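Local coordinates for protein NAD-dependent aldehyde dehydrogenase (Burkholderia multivorans, PDB 5UJU) that probably oxidises aldehydes to carboxylic acids with NAD+ as hydride acceptor, perhaps including L-glutamate gamma-semialdehyde, at residues R252-V257 / N266-L271; V235-H240 / L245-T250. All coordinates share one frame; numbering follows the deposited sequence. Where two conformers were deposited one is given.

Contact 1 (R252-V257 / N266-L271)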
loop_
_atom_site.group_PDB
_atom_site.type_symbol
_atom_site.label_atom_id
_atom_site.label_comp_id
_atom_site.label_asym_id
_atom_site.label_seq_id
_atom_site.Cartn_x
_atom_site.Cartn_y
_atom_site.Cartn_z
ATOM N N ARG A 252 -10.326 9.680 25.137
ATOM C CA ARG A 252 -11.544 9.951 25.902
ATOM C C ARG A 252 -12.632 10.546 25.011
ATOM O O ARG A 252 -13.793 10.116 25.047
ATOM C CB ARG A 252 -11.224 10.896 27.068
ATOM C CG ARG A 252 -12.423 11.276 27.971
ATOM C CD ARG A 252 -12.146 12.581 28.764
ATOM N NE ARG A 252 -12.256 13.789 27.941
ATOM C CZ ARG A 252 -11.557 14.909 28.136
ATOM N NH1 ARG A 252 -10.682 14.999 29.131
ATOM N NH2 ARG A 252 -11.736 15.949 27.333
ATOM N N ILE A 253 -12.273 11.547 24.209
ATOM C CA ILE A 253 -13.255 12.205 23.356
ATOM C C ILE A 253 -13.739 11.259 22.261
ATOM O O ILE A 253 -14.938 11.210 21.953
ATOM C CB ILE A 253 -12.666 13.511 22.788
ATOM C CG1 ILE A 253 -12.456 14.522 23.924
ATOM C CG2 ILE A 253 -13.587 14.095 21.743
ATOM C CD1 ILE A 253 -11.745 15.838 23.494
ATOM N N ALA A 254 -12.826 10.466 21.681
ATOM C CA ALA A 254 -13.229 9.468 20.693
ATOM C C ALA A 254 -14.253 8.494 21.270
ATOM O O ALA A 254 -15.253 8.177 20.619
ATOM C CB ALA A 254 -12.016 8.682 20.193
ATOM N N ARG A 255 -14.007 8.010 22.489
ATOM C CA ARG A 255 -14.896 7.044 23.127
ATOM C C ARG A 255 -16.260 7.651 23.420
ATOM O O ARG A 255 -17.286 6.971 23.314
ATOM C CB ARG A 255 -14.247 6.535 24.412
ATOM C CG ARG A 255 -13.002 5.687 24.163
ATOM C CD ARG A 255 -12.319 5.317 25.463
ATOM N NE ARG A 255 -13.168 4.491 26.325
ATOM C CZ ARG A 255 -13.216 3.164 26.258
ATOM N NH1 ARG A 255 -12.486 2.515 25.360
ATOM N NH2 ARG A 255 -14.001 2.484 27.074
ATOM N N ASP A 256 -16.285 8.927 23.802
ATOM C CA ASP A 256 -17.545 9.645 23.978
ATOM C C ASP A 256 -18.391 9.582 22.718
ATOM O O ASP A 256 -19.584 9.251 22.764
ATOM C CB ASP A 256 -17.263 11.106 24.323
ATOM C CG ASP A 256 -16.840 11.296 25.754
ATOM O OD1 ASP A 256 -16.967 10.343 26.554
ATOM O OD2 ASP A 256 -16.384 12.411 26.074
ATOM N N VAL A 257 -17.791 9.928 21.581
ATOM C CA VAL A 257 -18.522 9.972 20.322
ATOM C C VAL A 257 -19.002 8.578 19.943
ATOM O O VAL A 257 -20.158 8.388 19.546
ATOM C CB VAL A 257 -17.642 10.580 19.215
ATOM C CG1 VAL A 257 -18.344 10.477 17.879
ATOM C CG2 VAL A 257 -17.293 12.039 19.556
ATOM N N ASN A 266 -14.864 0.692 23.215
ATOM C CA ASN A 266 -13.578 0.024 23.056
ATOM C C ASN A 266 -13.140 -0.115 21.601
ATOM O O ASN A 266 -12.121 -0.765 21.352
ATOM C CB ASN A 266 -13.622 -1.343 23.723
ATOM C CG ASN A 266 -13.779 -1.226 25.212
ATOM O OD1 ASN A 266 -13.259 -0.291 25.811
ATOM N ND2 ASN A 266 -14.522 -2.153 25.819
ATOM N N VAL A 267 -13.877 0.440 20.639
ATOM C CA VAL A 267 -13.287 0.659 19.320
ATOM C C VAL A 267 -11.956 1.403 19.453
ATOM O O VAL A 267 -11.014 1.129 18.704
ATOM C CB VAL A 267 -14.288 1.399 18.400
ATOM C CG1 VAL A 267 -13.593 1.928 17.133
ATOM C CG2 VAL A 267 -15.420 0.442 18.002
ATOM N N VAL A 268 -11.826 2.291 20.449
ATOM C CA VAL A 268 -10.564 2.994 20.715
ATOM C C VAL A 268 -10.197 2.829 22.186
ATOM O O VAL A 268 -10.989 3.185 23.070
ATOM C CB VAL A 268 -10.648 4.486 20.353
ATOM C CG1 VAL A 268 -9.338 5.189 20.706
ATOM C CG2 VAL A 268 -10.970 4.648 18.879
ATOM N N THR A 269 -8.990 2.313 22.452
ATOM C CA THR A 269 -8.494 2.149 23.815
ATOM C C THR A 269 -7.117 2.787 23.958
ATOM O O THR A 269 -6.435 3.082 22.971
ATOM C CB THR A 269 -8.414 0.671 24.234
ATOM O OG1 THR A 269 -7.656 -0.068 23.272
ATOM C CG2 THR A 269 -9.824 0.067 24.352
ATOM N N LEU A 270 -6.709 2.992 25.207
ATOM C CA LEU A 270 -5.460 3.673 25.531
ATOM C C LEU A 270 -4.574 2.726 26.323
ATOM O O LEU A 270 -4.954 2.283 27.410
ATOM C CB LEU A 270 -5.725 4.939 26.350
ATOM C CG LEU A 270 -4.442 5.679 26.724
ATOM C CD1 LEU A 270 -4.007 6.577 25.553
ATOM C CD2 LEU A 270 -4.595 6.474 28.034
ATOM N N LEU A 271 -3.392 2.433 25.798
ATOM C CA LEU A 271 -2.432 1.580 26.489
ATOM C C LEU A 271 -1.315 2.495 27.008
ATOM O O LEU A 271 -0.306 2.718 26.331
ATOM C CB LEU A 271 -1.901 0.482 25.552
ATOM C CG LEU A 271 -0.848 -0.480 26.146
ATOM C CD1 LEU A 271 -1.444 -1.236 27.294
ATOM C CD2 LEU A 271 -0.294 -1.452 25.110
#

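Contact 2 (V235-H240 / L245-T250)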
loop_
_atom_site.group_PDB
_atom_site.type_symbol
_atom_site.label_atom_id
_atom_site.label_comp_id
_atom_site.label_asym_id
_atom_site.label_seq_id
_atom_site.Cartn_x
_atom_site.Cartn_y
_atom_site.Cartn_z
ATOM N N VAL A 235 -8.740 0.556 17.157
ATOM C CA VAL A 235 -7.424 1.162 17.380
ATOM C C VAL A 235 -7.016 1.027 18.843
ATOM O O VAL A 235 -7.788 1.372 19.741
ATOM C CB VAL A 235 -7.414 2.650 16.976
ATOM C CG1 VAL A 235 -6.007 3.200 17.025
ATOM C CG2 VAL A 235 -8.011 2.836 15.590
ATOM N N ILE A 236 -5.784 0.587 19.078
ATOM C CA ILE A 236 -5.134 0.682 20.384
ATOM C C ILE A 236 -4.095 1.790 20.271
ATOM O O ILE A 236 -3.210 1.732 19.401
ATOM C CB ILE A 236 -4.481 -0.645 20.811
ATOM C CG1 ILE A 236 -5.536 -1.765 20.960
ATOM C CG2 ILE A 236 -3.695 -0.465 22.100
ATOM C CD1 ILE A 236 -4.938 -3.160 21.090
ATOM N N VAL A 237 -4.236 2.824 21.096
ATOM C CA VAL A 237 -3.325 3.967 21.080
ATOM C C VAL A 237 -2.319 3.780 22.204
ATOM O O VAL A 237 -2.698 3.743 23.383
ATOM C CB VAL A 237 -4.080 5.295 21.228
ATOM C CG1 VAL A 237 -3.108 6.465 21.219
ATOM C CG2 VAL A 237 -5.124 5.449 20.121
ATOM N N LYS A 238 -1.043 3.647 21.837
ATOM C CA LYS A 238 0.062 3.468 22.775
ATOM C C LYS A 238 0.958 4.695 22.706
ATOM O O LYS A 238 1.881 4.743 21.878
ATOM C CB LYS A 238 0.858 2.201 22.434
ATOM C CG LYS A 238 1.620 1.582 23.612
ATOM C CD LYS A 238 2.750 2.446 24.158
ATOM C CE LYS A 238 3.887 2.601 23.136
ATOM N NZ LYS A 238 4.970 3.456 23.726
ATOM N N PRO A 239 0.743 5.712 23.534
ATOM C CA PRO A 239 1.571 6.919 23.421
ATOM C C PRO A 239 2.990 6.676 23.909
ATOM O O PRO A 239 3.294 5.724 24.631
ATOM C CB PRO A 239 0.856 7.954 24.308
ATOM C CG PRO A 239 -0.510 7.339 24.641
ATOM C CD PRO A 239 -0.334 5.855 24.531
ATOM N N HIS A 240 3.874 7.571 23.510
ATOM C CA HIS A 240 5.176 7.602 24.146
ATOM C C HIS A 240 4.997 7.859 25.644
ATOM O O HIS A 240 4.186 8.711 26.031
ATOM C CB HIS A 240 6.051 8.683 23.511
ATOM C CG HIS A 240 7.461 8.663 24.002
ATOM N ND1 HIS A 240 7.814 9.149 25.241
ATOM C CD2 HIS A 240 8.605 8.207 23.433
ATOM C CE1 HIS A 240 9.118 9.006 25.411
ATOM N NE2 HIS A 240 9.621 8.436 24.329
ATOM N N LEU A 245 -0.785 12.274 28.071
ATOM C CA LEU A 245 -1.989 13.069 28.297
ATOM C C LEU A 245 -2.646 13.579 27.023
ATOM O O LEU A 245 -3.881 13.479 26.922
ATOM C CB LEU A 245 -1.679 14.236 29.248
ATOM C CG LEU A 245 -2.936 14.993 29.714
ATOM C CD1 LEU A 245 -3.922 14.019 30.393
ATOM C CD2 LEU A 245 -2.629 16.172 30.643
ATOM N N PRO A 246 -1.919 14.138 26.038
ATOM C CA PRO A 246 -2.610 14.599 24.819
ATOM C C PRO A 246 -3.379 13.499 24.110
ATOM O O PRO A 246 -4.462 13.768 23.576
ATOM C CB PRO A 246 -1.463 15.159 23.942
ATOM C CG PRO A 246 -0.406 15.532 24.910
ATOM C CD PRO A 246 -0.486 14.508 26.013
ATOM N N LEU A 247 -2.846 12.272 24.066
ATOM C CA LEU A 247 -3.578 11.189 23.430
ATOM C C LEU A 247 -4.618 10.568 24.357
ATOM O O LEU A 247 -5.608 10.024 23.871
ATOM C CB LEU A 247 -2.614 10.122 22.927
ATOM C CG LEU A 247 -1.841 10.641 21.703
ATOM C CD1 LEU A 247 -0.654 9.740 21.416
ATOM C CD2 LEU A 247 -2.764 10.755 20.474
ATOM N N ALA A 248 -4.421 10.642 25.676
ATOM C CA ALA A 248 -5.459 10.177 26.601
ATOM C C ALA A 248 -6.716 11.029 26.478
ATOM O O ALA A 248 -7.834 10.498 26.420
ATOM C CB ALA A 248 -4.943 10.206 28.038
ATOM N N ILE A 249 -6.546 12.355 26.427
ATOM C CA ILE A 249 -7.668 13.255 26.167
ATOM C C ILE A 249 -8.327 12.899 24.841
ATOM O O ILE A 249 -9.559 12.847 24.738
ATOM C CB ILE A 249 -7.192 14.722 26.176
ATOM C CG1 ILE A 249 -6.697 15.138 27.557
ATOM C CG2 ILE A 249 -8.292 15.659 25.694
ATOM C CD1 ILE A 249 -5.944 16.468 27.525
ATOM N N THR A 250 -7.508 12.646 23.806
ATOM C CA THR A 250 -8.028 12.292 22.487
ATOM C C THR A 250 -8.856 11.005 22.539
ATOM O O THR A 250 -9.965 10.933 21.989
ATOM C CB THR A 250 -6.868 12.134 21.495
ATOM O OG1 THR A 250 -6.120 13.365 21.399
ATOM C CG2 THR A 250 -7.414 11.798 20.127
#

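Contact 1 (R252-V257 / N266-L271)
R255 reaches from the helix to V268 and N266 and gives the largest share of this contact, which is the second half of a beta-alpha-beta unit: strand 234-238, helix 245-260, strand 268-270. The short helix and strand axes run nearly antiparallel, at 151°, and approach to 8.2 Å. The helix packs against the sheet as expected for the Rossmann-like NAD-binding domain of an aldehyde dehydrogenase. R255 leaves the helix extended and then bends at its third torsion (chi3 63°), which swings the guanidinium over to the strand edge. The bend runs past the V268 carbonyl, with R255 CG 3.4 Å from V268 O. R255 NH1 then bonds back to V268 O at 2.8 Å. Since V267 and T269 make the backbone bonds to strand 234-238, the V268 carbonyl faces the other edge of the strand, and the arginine satisfies it there.

The outer end of the guanidinium meets N266. R255 NH1 and NH2 both donate to N266 OD1, at 2.9 and 3.1 Å. The oxygen lies in the guanidinium plane, while the amide plane is turned 42° from it; NH2 comes from above the carbonyl plane, and NH1 is tilted less. A salt bridge from R255 NH2 to D69 adds a second partner and probably offsets the charge of this buried side chain. The CB of V268 is directed at the helix, and V251 and L258 also touch its side chain. Its looser apolar contact across the segments is V268 CG2 against A254 CB, at 4.4 Å.

Contact 2 (V235-H240 / L245-T250)
P246 O, one residue before the L247 that packs on V237 and P239, is gripped twice by T250 one helical turn on. T250 OG1 donates to P246 O at 2.8 Å, and the backbone T250 N reaches the same P246 O at a longer 3.3 Å. The hydroxyl bond comes in tilted 21° from the carbonyl plane, and T250 OG1 is also hydrogen-bonded to Y222 OH, so the buried hydroxyl ties this first turn of the helix to a neighbouring one, 217-230.

L247 supplies the helix side of the contact. Its CG stands beside the backbone N, anti to the carbonyl carbon (chi1 -72°), and the chain then runs out extended, bringing CD1 over the proline ring. L247 CD1 rests 3.7 Å from P239 CB, and L247 CB sits 3.9 Å from P239 CG: the two side chains slide past each other in opposite directions. V237 meets the leucine at about a right angle. Its CG1, anti to its own backbone N, lies 4.1 Å from L247 CB.

All three residues are buried. They join the end of strand 234-238 to the start of helix 245-260, the first half of a beta-alpha-beta unit in what is probably the Rossmann-like cofactor domain. In this family the cofactor is generally bound near the C-terminal ends of such parallel strands. The CB atoms of V237 and P239 are both directed at the helix, whereas that of K238 between them is directed away. Its chain curls back so that K238 NZ donates to P239 O at 3.0 Å, from 51° above the carbonyl plane, and forms a salt bridge with D277. L270 of the next strand touches P239 as well as A248.

Along the chain, strand 234-238 comes first. A short connection turns it into helix 245-260, and contact 2 closes that loop across the four residues 241-244. The helix then runs on to residue 260, and the chain turns through a short 3-10 segment into strand 268-270, where contact 1 closes the second loop. The two are in series, neither nested nor crossed, and use successive parts of one helix, their centres about 9 Å apart. The strands finish the circuit as parallel neighbours in one sheet: V267 O lies 2.8 Å from V235 N, and L271 N 2.8 Å from V237 O, both probable hydrogen bonds. Contact 2 ties the helix start to this sheet, contact 1 a later part.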